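Local coordinates for protein tapirin (Caldicellulosiruptor kristjanssonii, PDB 6N2B) that probably binds cellulose and so lets the cell adhere to plant material, through a beta-helical C-terminal domain that holds a calcium ion, at residues Ser419-Thr424 and Ser544-Ile549; Thr434-Val439 and Ile449-Glu454; Ile457-Leu462 and Pro492-Leu497; Arg478-Ser483 and Lys532-Thr537. One frame throughout, in Å; residues are numbered along the deposited sequence.

Interaction 1: residues Ser419-Thr424 and Ser544-Ile549; sequences SRMSVT and STLNYI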
loop_
_atom_site.group_PDB
_atom_site.type_symbol
_atom_site.label_atom_id
_atom_site.label_comp_id
_atom_site.label_asym_id
_atom_site.label_seq_id
_atom_site.Cartn_x
_atom_site.Cartn_y
_atom_site.Cartn_z
ATOM N N SER A 419 18.091 -7.240 -4.585
ATOM C CA SER A 419 19.153 -7.677 -5.476
ATOM C C SER A 419 19.263 -6.809 -6.724
ATOM O O SER A 419 20.297 -6.844 -7.398
ATOM C CB SER A 419 18.924 -9.135 -5.870
ATOM O OG SER A 419 17.808 -9.262 -6.726
ATOM N N ARG A 420 18.235 -6.023 -7.040
ATOM C CA ARG A 420 18.232 -5.257 -8.277
ATOM C C ARG A 420 19.039 -3.965 -8.199
ATOM O O ARG A 420 19.213 -3.303 -9.232
ATOM C CB ARG A 420 16.792 -4.945 -8.683
ATOM C CG ARG A 420 15.876 -6.135 -8.613
ATOM C CD ARG A 420 16.440 -7.317 -9.379
ATOM N NE ARG A 420 16.660 -7.042 -10.800
ATOM C CZ ARG A 420 17.261 -7.889 -11.637
ATOM N NH1 ARG A 420 17.425 -7.572 -12.909
ATOM N NH2 ARG A 420 17.702 -9.065 -11.196
ATOM N N MET A 421 19.538 -3.593 -7.020
ATOM C CA MET A 421 20.253 -2.339 -6.841
ATOM C C MET A 421 21.375 -2.552 -5.847
ATOM O O MET A 421 21.406 -3.546 -5.113
ATOM C CB MET A 421 19.332 -1.215 -6.354
ATOM C CG MET A 421 18.798 -1.414 -4.932
ATOM S SD MET A 421 17.477 -0.267 -4.446
ATOM C CE MET A 421 16.306 -0.483 -5.796
ATOM N N SER A 422 22.300 -1.592 -5.823
ATOM C CA SER A 422 23.406 -1.579 -4.864
ATOM C C SER A 422 23.463 -0.182 -4.264
ATOM O O SER A 422 23.953 0.755 -4.897
ATOM C CB SER A 422 24.723 -1.962 -5.530
ATOM O OG SER A 422 24.543 -3.076 -6.399
ATOM N N VAL A 423 22.942 -0.028 -3.054
ATOM C CA VAL A 423 22.918 1.280 -2.411
ATOM C C VAL A 423 24.309 1.577 -1.870
ATOM O O VAL A 423 24.887 0.769 -1.134
ATOM C CB VAL A 423 21.864 1.330 -1.298
ATOM C CG1 VAL A 423 21.966 2.633 -0.524
ATOM C CG2 VAL A 423 20.467 1.186 -1.895
ATOM N N THR A 424 24.866 2.728 -2.259
ATOM C CA THR A 424 26.106 3.210 -1.676
ATOM C C THR A 424 25.782 4.535 -0.997
ATOM O O THR A 424 25.140 4.531 0.074
ATOM C CB THR A 424 27.226 3.333 -2.726
ATOM O OG1 THR A 424 26.705 3.850 -3.955
ATOM C CG2 THR A 424 27.882 1.976 -2.975
ATOM N N SER A 544 21.635 5.164 -12.382
ATOM C CA SER A 544 23.052 5.334 -12.092
ATOM C C SER A 544 23.301 5.404 -10.587
ATOM O O SER A 544 24.167 4.701 -10.062
ATOM C CB SER A 544 23.559 6.579 -12.806
ATOM O OG SER A 544 24.734 7.065 -12.197
ATOM N N THR A 545 22.521 6.217 -9.871
ATOM C CA THR A 545 22.763 6.455 -8.447
ATOM C C THR A 545 22.610 5.178 -7.612
ATOM O O THR A 545 23.431 4.889 -6.730
ATOM C CB THR A 545 21.802 7.538 -7.960
ATOM O OG1 THR A 545 22.190 8.793 -8.517
ATOM C CG2 THR A 545 21.802 7.649 -6.457
ATOM N N LEU A 546 21.551 4.410 -7.858
ATOM C CA LEU A 546 21.297 3.186 -7.103
ATOM C C LEU A 546 21.958 1.953 -7.700
ATOM O O LEU A 546 21.827 0.869 -7.116
ATOM C CB LEU A 546 19.789 2.916 -7.006
ATOM C CG LEU A 546 18.911 4.023 -6.441
ATOM C CD1 LEU A 546 17.434 3.603 -6.479
ATOM C CD2 LEU A 546 19.385 4.395 -5.024
ATOM N N ASN A 547 22.635 2.077 -8.845
ATOM C CA ASN A 547 23.208 0.934 -9.545
ATOM C C ASN A 547 22.115 -0.108 -9.760
ATOM O O ASN A 547 22.174 -1.247 -9.290
ATOM C CB ASN A 547 24.407 0.377 -8.776
ATOM C CG ASN A 547 25.299 -0.521 -9.623
ATOM O OD1 ASN A 547 25.182 -0.567 -10.848
ATOM N ND2 ASN A 547 26.205 -1.239 -8.959
ATOM N N TYR A 548 21.074 0.346 -10.449
ATOM C CA TYR A 548 19.825 -0.385 -10.586
ATOM C C TYR A 548 19.841 -1.155 -11.891
ATOM O O TYR A 548 20.208 -0.601 -12.927
ATOM C CB TYR A 548 18.628 0.566 -10.571
ATOM C CG TYR A 548 17.308 -0.157 -10.746
ATOM C CD1 TYR A 548 16.890 -1.121 -9.831
ATOM C CD2 TYR A 548 16.489 0.113 -11.842
ATOM C CE1 TYR A 548 15.682 -1.780 -10.001
ATOM C CE2 TYR A 548 15.284 -0.545 -12.022
ATOM C CZ TYR A 548 14.885 -1.488 -11.102
ATOM O OH TYR A 548 13.687 -2.143 -11.280
ATOM N N ILE A 549 19.439 -2.419 -11.844
ATOM C CA ILE A 549 19.314 -3.256 -13.031
ATOM C C ILE A 549 17.857 -3.682 -13.175
ATOM O O ILE A 549 17.382 -4.574 -12.467
ATOM C CB ILE A 549 20.243 -4.482 -12.972
ATOM C CG1 ILE A 549 21.682 -4.064 -12.704
ATOM C CG2 ILE A 549 20.169 -5.252 -14.279
ATOM C CD1 ILE A 549 22.389 -4.897 -11.683
HETATM O O HOH W 1 25.539 2.366 -6.012
HETATM O O HOH W 2 22.912 -3.796 -8.698
HETATM O O HOH W 3 23.472 4.507 -3.510
#

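Interaction 2: residues Thr434-Val439 and Ile449-Glu454; sequences TTLGSV and IVVYGE. With CA (calcium ion), chain C.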
loop_
_atom_site.group_PDB
_atom_site.type_symbol
_atom_site.label_atom_id
_atom_site.label_comp_id
_atom_site.label_asym_id
_atom_site.label_seq_id
_atom_site.Cartn_x
_atom_site.Cartn_y
_atom_site.Cartn_z
ATOM N N THR A 434 23.522 22.228 0.981
ATOM C CA THR A 434 24.790 21.502 0.942
ATOM C C THR A 434 24.643 20.043 1.362
ATOM O O THR A 434 25.570 19.256 1.142
ATOM C CB THR A 434 25.858 22.231 1.793
ATOM O OG1 THR A 434 25.564 22.124 3.188
ATOM C CG2 THR A 434 25.920 23.721 1.429
ATOM N N THR A 435 23.494 19.662 1.922
ATOM C CA THR A 435 23.185 18.266 2.227
ATOM C C THR A 435 22.649 17.502 1.022
ATOM O O THR A 435 22.851 16.284 0.930
ATOM C CB THR A 435 22.159 18.204 3.355
ATOM O OG1 THR A 435 22.713 18.821 4.520
ATOM C CG2 THR A 435 21.761 16.758 3.668
ATOM N N LEU A 436 21.972 18.184 0.095
ATOM C CA LEU A 436 21.269 17.536 -1.004
ATOM C C LEU A 436 22.082 17.554 -2.292
ATOM O O LEU A 436 22.970 18.381 -2.491
ATOM C CB LEU A 436 19.922 18.206 -1.268
ATOM C CG LEU A 436 18.960 18.472 -0.119
ATOM C CD1 LEU A 436 17.705 19.181 -0.647
ATOM C CD2 LEU A 436 18.600 17.173 0.568
ATOM N N GLY A 437 21.765 16.607 -3.168
ATOM C CA GLY A 437 22.156 16.695 -4.554
ATOM C C GLY A 437 20.924 16.576 -5.430
ATOM O O GLY A 437 19.868 16.132 -4.991
ATOM N N SER A 438 21.068 16.980 -6.682
ATOM C CA SER A 438 19.956 16.800 -7.595
ATOM C C SER A 438 20.457 16.720 -9.028
ATOM O O SER A 438 21.570 17.139 -9.349
ATOM C CB SER A 438 18.924 17.928 -7.451
ATOM O OG SER A 438 19.524 19.194 -7.648
ATOM N N VAL A 439 19.600 16.151 -9.871
ATOM C CA VAL A 439 19.687 16.192 -11.325
ATOM C C VAL A 439 18.328 16.645 -11.846
ATOM O O VAL A 439 17.293 16.213 -11.325
ATOM C CB VAL A 439 20.048 14.807 -11.891
ATOM C CG1 VAL A 439 19.821 14.746 -13.406
ATOM C CG2 VAL A 439 21.468 14.446 -11.499
ATOM N N ILE A 449 12.767 17.187 -11.645
ATOM C CA ILE A 449 13.996 17.211 -10.868
ATOM C C ILE A 449 13.903 16.082 -9.869
ATOM O O ILE A 449 12.835 15.827 -9.308
ATOM C CB ILE A 449 14.242 18.566 -10.158
ATOM C CG1 ILE A 449 15.459 18.476 -9.227
ATOM C CG2 ILE A 449 13.036 19.042 -9.388
ATOM C CD1 ILE A 449 16.099 19.836 -8.906
ATOM N N VAL A 450 15.003 15.363 -9.691
ATOM C CA VAL A 450 15.121 14.379 -8.625
ATOM C C VAL A 450 16.069 14.949 -7.580
ATOM O O VAL A 450 17.121 15.504 -7.922
ATOM C CB VAL A 450 15.615 13.021 -9.144
ATOM C CG1 VAL A 450 16.848 13.202 -10.011
ATOM C CG2 VAL A 450 15.898 12.112 -7.977
ATOM N N VAL A 451 15.678 14.845 -6.314
ATOM C CA VAL A 451 16.457 15.383 -5.208
ATOM C C VAL A 451 16.979 14.218 -4.371
ATOM O O VAL A 451 16.199 13.392 -3.884
ATOM C CB VAL A 451 15.617 16.368 -4.383
ATOM C CG1 VAL A 451 16.363 16.811 -3.125
ATOM C CG2 VAL A 451 15.259 17.574 -5.269
ATOM N N TYR A 452 18.297 14.137 -4.215
ATOM C CA TYR A 452 18.927 13.100 -3.408
ATOM C C TYR A 452 19.312 13.672 -2.051
ATOM O O TYR A 452 19.935 14.733 -1.977
ATOM C CB TYR A 452 20.161 12.532 -4.098
ATOM C CG TYR A 452 19.865 11.876 -5.420
ATOM C CD1 TYR A 452 19.453 10.552 -5.482
ATOM C CD2 TYR A 452 19.996 12.585 -6.622
ATOM C CE1 TYR A 452 19.187 9.946 -6.704
ATOM C CE2 TYR A 452 19.726 11.983 -7.851
ATOM C CZ TYR A 452 19.328 10.664 -7.880
ATOM O OH TYR A 452 19.061 10.052 -9.081
ATOM N N GLY A 453 18.934 12.971 -0.986
ATOM C CA GLY A 453 19.291 13.385 0.356
ATOM C C GLY A 453 19.824 12.233 1.178
ATOM O O GLY A 453 19.047 11.399 1.648
ATOM N N GLU A 454 21.151 12.187 1.363
ATOM C CA GLU A 454 21.792 11.075 2.064
ATOM C C GLU A 454 21.395 11.011 3.539
ATOM O O GLU A 454 21.361 9.921 4.125
ATOM C CB GLU A 454 23.313 11.182 1.903
ATOM C CG GLU A 454 24.150 10.345 2.875
ATOM C CD GLU A 454 24.260 8.880 2.483
ATOM O OE1 GLU A 454 23.953 8.540 1.322
ATOM O OE2 GLU A 454 24.654 8.063 3.343
HETATM CA CA CA C . 23.216 20.859 -3.441
HETATM O O HOH W 4 22.482 13.883 0.010
#

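Interaction 3: residues Ile457-Leu462 and Pro492-Leu497; sequences INDSEL and PTSLPL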
loop_
_atom_site.group_PDB
_atom_site.type_symbol
_atom_site.label_atom_id
_atom_site.label_comp_id
_atom_site.label_asym_id
_atom_site.label_seq_id
_atom_site.Cartn_x
_atom_site.Cartn_y
_atom_site.Cartn_z
ATOM N N ILE A 457 15.609 14.755 3.823
ATOM C CA ILE A 457 15.223 15.960 3.094
ATOM C C ILE A 457 14.232 16.731 3.954
ATOM O O ILE A 457 13.403 16.125 4.645
ATOM C CB ILE A 457 14.599 15.616 1.724
ATOM C CG1 ILE A 457 15.508 14.658 0.945
ATOM C CG2 ILE A 457 14.290 16.892 0.920
ATOM C CD1 ILE A 457 14.909 14.143 -0.333
ATOM N N ASN A 458 14.329 18.063 3.942
ATOM C CA ASN A 458 13.305 18.893 4.561
ATOM C C ASN A 458 12.947 20.040 3.629
ATOM O O ASN A 458 13.562 20.233 2.574
ATOM C CB ASN A 458 13.717 19.397 5.956
ATOM C CG ASN A 458 14.863 20.403 5.935
ATOM O OD1 ASN A 458 14.873 21.369 5.171
ATOM N ND2 ASN A 458 15.838 20.179 6.813
ATOM N N ASP A 459 11.928 20.805 4.023
ATOM C CA ASP A 459 11.359 21.772 3.092
ATOM C C ASP A 459 12.269 22.982 2.893
ATOM O O ASP A 459 12.337 23.535 1.788
ATOM C CB ASP A 459 9.960 22.195 3.542
ATOM C CG ASP A 459 9.871 22.505 5.021
ATOM O OD1 ASP A 459 10.889 22.485 5.742
ATOM O OD2 ASP A 459 8.740 22.736 5.467
ATOM N N SER A 460 12.982 23.401 3.938
ATOM C CA SER A 460 13.966 24.470 3.781
ATOM C C SER A 460 15.048 24.076 2.771
ATOM O O SER A 460 15.344 24.819 1.826
ATOM C CB SER A 460 14.566 24.812 5.155
ATOM O OG SER A 460 15.595 25.789 5.078
ATOM N N GLU A 461 15.626 22.886 2.938
ATOM C CA GLU A 461 16.637 22.412 2.000
ATOM C C GLU A 461 16.091 22.305 0.585
ATOM O O GLU A 461 16.766 22.679 -0.382
ATOM C CB GLU A 461 17.161 21.071 2.472
ATOM C CG GLU A 461 17.872 21.184 3.784
ATOM C CD GLU A 461 18.150 19.838 4.378
ATOM O OE1 GLU A 461 17.442 18.875 3.977
ATOM O OE2 GLU A 461 19.069 19.750 5.231
ATOM N N LEU A 462 14.859 21.813 0.454
ATOM C CA LEU A 462 14.237 21.615 -0.851
ATOM C C LEU A 462 14.053 22.932 -1.602
ATOM O O LEU A 462 14.322 23.010 -2.807
ATOM C CB LEU A 462 12.899 20.915 -0.650
ATOM C CG LEU A 462 12.181 20.199 -1.769
ATOM C CD1 LEU A 462 13.099 19.188 -2.424
ATOM C CD2 LEU A 462 10.964 19.524 -1.167
ATOM N N PRO A 492 5.204 23.277 5.727
ATOM C CA PRO A 492 4.853 22.985 4.325
ATOM C C PRO A 492 4.285 24.163 3.533
ATOM O O PRO A 492 4.425 24.168 2.304
ATOM C CB PRO A 492 3.825 21.849 4.449
ATOM C CG PRO A 492 3.372 21.870 5.873
ATOM C CD PRO A 492 4.533 22.361 6.668
ATOM N N THR A 493 3.654 25.160 4.167
ATOM C CA THR A 493 3.078 26.260 3.382
ATOM C C THR A 493 4.151 27.101 2.677
ATOM O O THR A 493 3.842 27.833 1.726
ATOM C CB THR A 493 2.158 27.127 4.270
ATOM O OG1 THR A 493 2.897 27.780 5.306
ATOM C CG2 THR A 493 1.102 26.266 4.919
ATOM N N SER A 494 5.411 26.959 3.093
ATOM C CA SER A 494 6.554 27.539 2.401
ATOM C C SER A 494 6.858 26.893 1.048
ATOM O O SER A 494 7.608 27.478 0.262
ATOM C CB SER A 494 7.780 27.397 3.277
ATOM O OG SER A 494 8.131 26.025 3.341
ATOM N N LEU A 495 6.359 25.682 0.774
ATOM C CA LEU A 495 6.614 25.044 -0.521
ATOM C C LEU A 495 5.545 25.461 -1.529
ATOM O O LEU A 495 4.365 25.569 -1.175
ATOM C CB LEU A 495 6.616 23.525 -0.395
ATOM C CG LEU A 495 7.581 22.919 0.622
ATOM C CD1 LEU A 495 7.297 21.451 0.804
ATOM C CD2 LEU A 495 9.007 23.101 0.166
ATOM N N PRO A 496 5.907 25.725 -2.789
ATOM C CA PRO A 496 4.884 26.090 -3.776
ATOM C C PRO A 496 3.991 24.927 -4.149
ATOM O O PRO A 496 3.002 25.124 -4.868
ATOM C CB PRO A 496 5.708 26.577 -4.981
ATOM C CG PRO A 496 7.069 26.740 -4.491
ATOM C CD PRO A 496 7.250 25.763 -3.378
ATOM N N LEU A 497 4.333 23.723 -3.694
ATOM C CA LEU A 497 3.507 22.540 -3.864
ATOM C C LEU A 497 2.304 22.535 -2.932
ATOM O O LEU A 497 1.401 21.707 -3.119
ATOM C CB LEU A 497 4.357 21.283 -3.632
ATOM C CG LEU A 497 5.722 21.276 -4.322
ATOM C CD1 LEU A 497 6.624 20.133 -3.818
ATOM C CD2 LEU A 497 5.514 21.188 -5.831
#

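Interaction 4: residues Arg478-Ser483 and Lys532-Thr537; sequences RLYLAS and KRAGST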
loop_
_atom_site.group_PDB
_atom_site.type_symbol
_atom_site.label_atom_id
_atom_site.label_comp_id
_atom_site.label_asym_id
_atom_site.label_seq_id
_atom_site.Cartn_x
_atom_site.Cartn_y
_atom_site.Cartn_z
ATOM N N ARG A 478 7.600 18.494 -11.416
ATOM C CA ARG A 478 7.549 17.080 -11.077
ATOM C C ARG A 478 8.734 16.765 -10.179
ATOM O O ARG A 478 9.890 17.003 -10.559
ATOM C CB ARG A 478 7.581 16.219 -12.337
ATOM C CG ARG A 478 6.412 16.449 -13.268
ATOM C CD ARG A 478 5.260 15.577 -12.835
ATOM N NE ARG A 478 3.978 16.063 -13.334
ATOM C CZ ARG A 478 3.487 15.768 -14.530
ATOM N NH1 ARG A 478 4.164 14.991 -15.363
ATOM N NH2 ARG A 478 2.320 16.268 -14.890
ATOM N N LEU A 479 8.446 16.224 -8.999
ATOM C CA LEU A 479 9.432 16.021 -7.950
ATOM C C LEU A 479 9.626 14.533 -7.682
ATOM O O LEU A 479 8.659 13.809 -7.422
ATOM C CB LEU A 479 8.977 16.731 -6.682
ATOM C CG LEU A 479 9.911 17.622 -5.891
ATOM C CD1 LEU A 479 9.395 17.694 -4.463
ATOM C CD2 LEU A 479 11.325 17.093 -5.946
ATOM N N TYR A 480 10.869 14.081 -7.746
ATOM C CA TYR A 480 11.251 12.715 -7.401
ATOM C C TYR A 480 12.217 12.799 -6.219
ATOM O O TYR A 480 13.341 13.298 -6.361
ATOM C CB TYR A 480 11.875 12.009 -8.605
ATOM C CG TYR A 480 10.914 11.983 -9.735
ATOM C CD1 TYR A 480 10.780 13.080 -10.575
ATOM C CD2 TYR A 480 10.070 10.880 -9.930
ATOM C CE1 TYR A 480 9.850 13.076 -11.596
ATOM C CE2 TYR A 480 9.144 10.866 -10.946
ATOM C CZ TYR A 480 9.034 11.963 -11.774
ATOM O OH TYR A 480 8.109 11.954 -12.791
ATOM N N LEU A 481 11.760 12.369 -5.046
ATOM C CA LEU A 481 12.548 12.459 -3.828
ATOM C C LEU A 481 13.173 11.106 -3.560
ATOM O O LEU A 481 12.460 10.097 -3.501
ATOM C CB LEU A 481 11.687 12.873 -2.628
ATOM C CG LEU A 481 10.714 14.051 -2.748
ATOM C CD1 LEU A 481 9.804 14.168 -1.531
ATOM C CD2 LEU A 481 11.478 15.337 -2.952
ATOM N N ALA A 482 14.493 11.085 -3.374
ATOM C CA ALA A 482 15.201 9.860 -3.017
ATOM C C ALA A 482 16.027 10.121 -1.764
ATOM O O ALA A 482 16.925 10.970 -1.772
ATOM C CB ALA A 482 16.066 9.360 -4.178
ATOM N N SER A 483 15.727 9.399 -0.687
ATOM C CA SER A 483 16.348 9.690 0.594
ATOM C C SER A 483 16.718 8.420 1.356
ATOM O O SER A 483 16.040 7.395 1.280
ATOM C CB SER A 483 15.431 10.560 1.464
ATOM O OG SER A 483 15.977 10.680 2.769
ATOM N N LYS A 532 3.663 10.040 -11.045
ATOM C CA LYS A 532 3.961 10.390 -12.432
ATOM C C LYS A 532 5.282 9.735 -12.804
ATOM O O LYS A 532 6.316 10.032 -12.193
ATOM C CB LYS A 532 4.035 11.910 -12.646
ATOM C CG LYS A 532 2.722 12.662 -12.416
ATOM C CD LYS A 532 1.773 12.567 -13.613
ATOM C CE LYS A 532 0.402 13.171 -13.300
ATOM N NZ LYS A 532 -0.519 13.303 -14.484
ATOM N N ARG A 533 5.243 8.822 -13.772
ATOM C CA ARG A 533 6.451 8.126 -14.195
ATOM C C ARG A 533 7.496 9.109 -14.698
ATOM O O ARG A 533 7.185 10.013 -15.485
ATOM C CB ARG A 533 6.127 7.121 -15.293
ATOM C CG ARG A 533 7.258 6.163 -15.565
ATOM C CD ARG A 533 6.910 5.205 -16.681
ATOM N NE ARG A 533 7.620 3.955 -16.474
ATOM C CZ ARG A 533 7.104 2.900 -15.851
ATOM N NH1 ARG A 533 7.848 1.807 -15.689
ATOM N NH2 ARG A 533 5.849 2.933 -15.392
ATOM N N ALA A 534 8.738 8.918 -14.258
ATOM C CA ALA A 534 9.814 9.841 -14.609
ATOM C C ALA A 534 10.252 9.686 -16.061
ATOM O O ALA A 534 10.244 8.586 -16.625
ATOM C CB ALA A 534 11.032 9.624 -13.701
ATOM N N GLY A 535 10.666 10.807 -16.653
ATOM C CA GLY A 535 11.349 10.794 -17.932
ATOM C C GLY A 535 12.746 10.187 -17.830
ATOM O O GLY A 535 13.241 9.827 -16.758
ATOM N N SER A 536 13.405 10.089 -18.984
ATOM C CA SER A 536 14.577 9.222 -19.058
ATOM C C SER A 536 15.797 9.843 -18.373
ATOM O O SER A 536 16.583 9.130 -17.737
ATOM C CB SER A 536 14.865 8.867 -20.516
ATOM O OG SER A 536 14.622 9.970 -21.348
ATOM N N THR A 537 15.970 11.163 -18.492
ATOM C CA THR A 537 17.024 11.851 -17.756
ATOM C C THR A 537 16.939 11.529 -16.279
ATOM O O THR A 537 17.957 11.253 -15.634
ATOM C CB THR A 537 16.912 13.363 -17.965
ATOM O OG1 THR A 537 16.909 13.656 -19.362
ATOM C CG2 THR A 537 18.046 14.088 -17.315
#

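Interaction 1: residues Ser419-Thr424 and Ser544-Ile549
The backbone from R420 to S422 lies beside that from L546 to I549, the two runs pointing nearly opposite ways (158° between their end-to-end directions). The segment 544-549 leaves helix 536-546 through a Schellman motif, with N547 at positive phi, and then extends along the loop that follows helix 408-413 in this beta-helix domain. Two backbone hydrogen bonds join the runs: I549 N donates to R420 O at 2.8 Å, and S422 N donates to L546 O, also at 2.8 Å. Between them M421 CA makes a CA-H...O contact of 3.3 Å with N547 O.

The R420 chain is bent at chi2 and chi3, and its guanidinium meets I549 O at its edge. NE (3.1 Å) and NH1 (3.0 Å) both reach that I549 oxygen, in weak, bent bonds, while the R420 and I549 side chains cross at about a right angle. Y548 CG, anti to its backbone N (chi1 179°), is placed beside R420 O, and the ring runs on past it: CD1 lies 3.2 Å from R420 O and CE1 3.6 Å from R420 CB. M421 CE approaches the ring obliquely at CD1. The Y548 hydroxyl is hydrogen-bonded to L204 N. An alanine here would probably leave L204 N without that partner and open a gap beside R420 CB and M421 CE. M421 CB packs on L546 CB, and both L546 and V423 touch L514. A water links S422 OG with N547 O, donating to that oxygen at 2.7 Å.

Interaction 2: residues Thr434-Val439 and Ile449-Glu454
L436 and V451 lean obliquely against each other, CD1 of L436 meeting CG1 of V451 at 3.7 Å, on the same face of a beta hairpin as S438. V439, V450 and Y452 occupy the other face. The strands are antiparallel (156°), and the hydrogen-bonded pairs G437-Y452 and V439-V450 set their register; Y452 N donates to G437 O at 2.7 Å.

S438 has OG between its backbone N and carbonyl carbon (chi1 56°), and the CD1 methyl of I449 lies 3.7 Å from that OG and equally near S438 CB. I449 CG1, anti to its own backbone N, passes V439 O at 3.6 Å on the way. An alanine in place of I449 would probably open a gap beside S438 CB and OG and beside V439 O, where CD1 and CG1 now lie. S438 OG itself is hydrogen-bonded to K469 NZ and to E465 OE2.

On the second face, V450 CG2 sits over the Y452 ring, 3.7 Å above its plane and displaced toward the rim, while G437 O and S438 CA come to the ring edge. V439 CB packs against V450 CG1 at 4.0 Å. The main chain has a further task: L436 O binds the calcium ion at 2.7 Å, with D429, V431, A433 and E465 completing the site. E465 OE1 binds the ion, and its OE2 is the atom bonded to S438.

Helix 536-546 covers the Y452 face, where the tyrosine hydroxyl bonds to S541; helix 459-470 packs on L436 and V451, and strand 478-483 pairs in parallel with strand 448-453.

Interaction 3: residues Ile457-Leu462 and Pro492-Leu497
The carboxylate of D459 turns OD2 to the 492-497 turn: P492 N lies beyond this oxygen at 3.6 Å, the CD corner of the proline ring is a little farther, and S494 OG stands off one side of the carboxylate plane, 4.0 Å from D459 OD2. The polar partner of that oxygen is the backbone N of N491, just before the turn, while S494 OG bonds to N491 O, so N491 links the two side chains. OD1, the other oxygen, takes a weak bond from S460 N.

At D459 CB the contact is apolar. L495 CD2 comes within 3.6 Å of D459 CB and also touches L462 CD2, at 4.3 Å. A chi1 of 45° sets D459 CG between the backbone N and the carbonyl carbon; CB itself meets the leucine. F489 packs against D459, L462 and L495 alike, and L505 backs P492 and L495.

Two further flat groups fix the start of the helix. N458 OD1 accepts E461 N at 2.8 Å in an almost straight bond, the donor tilted from the amide carbonyl plane, and E461 OE1 is met by N458 N from above its carboxylate plane. These reciprocal bonds form a capping box at the N-terminus of helix 459-470, which here packs against the loop between strands 487-489 and 498-499 at one end of the beta-helix.

Interaction 4: residues Arg478-Ser483 and Lys532-Thr537
Y480 and R478, on the same side of strand 478-483, reach to the chain that follows strand 526-531 and leads into helix 536-546; their strand is one of the parallel strands of the beta-helical domain. R478 and K532 are both bent at chi2 (-86° and -80°), and their side chains cross obliquely, with K532 CD over the centre of the guanidinium, 3.7 Å above its plane. The packing is aliphatic chain over a flat cation; the like-charged ends, R478 NH2 and K532 NZ 4.1 Å apart, probably repel. E508 probably tempers this, since it makes a long, weak ion pair with R478 NE and also touches the K532 side chain.

With CG anti to the carbonyl carbon, the Y480 ring leaves the strand for the 532-534 chain. There A534 CB lies over one face in a CH-pi contact, 3.9 Å from the ring centroid and displaced toward the rim; CE2 of Y480 is 3.6 Å from that methyl. I538 of helix 536-546 and V450 of the adjacent strand also pack on Y480. At the ring edge the phenol donates a hydrogen bond to the K532 carbonyl, Y480 OH to K532 O 2.7 Å, from a position 52° out of the carbonyl plane.

How the interactions relate
The four contacts lie at the end of the domain that holds the calcium. Along the chain, interaction 1 closes the widest loop and encloses the others: interaction 2 comes first and is complete before interactions 3 and 4, whose segments alternate. Strands 448-453 and 478-483 are neighbours in one sheet, so interactions 2 and 4, centres 12 Å apart, are joined through V451 and Y480. Helix 459-470 brings interaction 3 against interaction 2 (centres 13 Å apart), where L462 meets V451. Helix 536-546 starts at interaction 4 and ends at interaction 1 (centres 16 Å apart). The centres of interactions 1 and 3 are farthest separated, at 27 Å. C-terminal helix, hairpin and capped helix thus form a connected block in which interaction 2 binds the calcium.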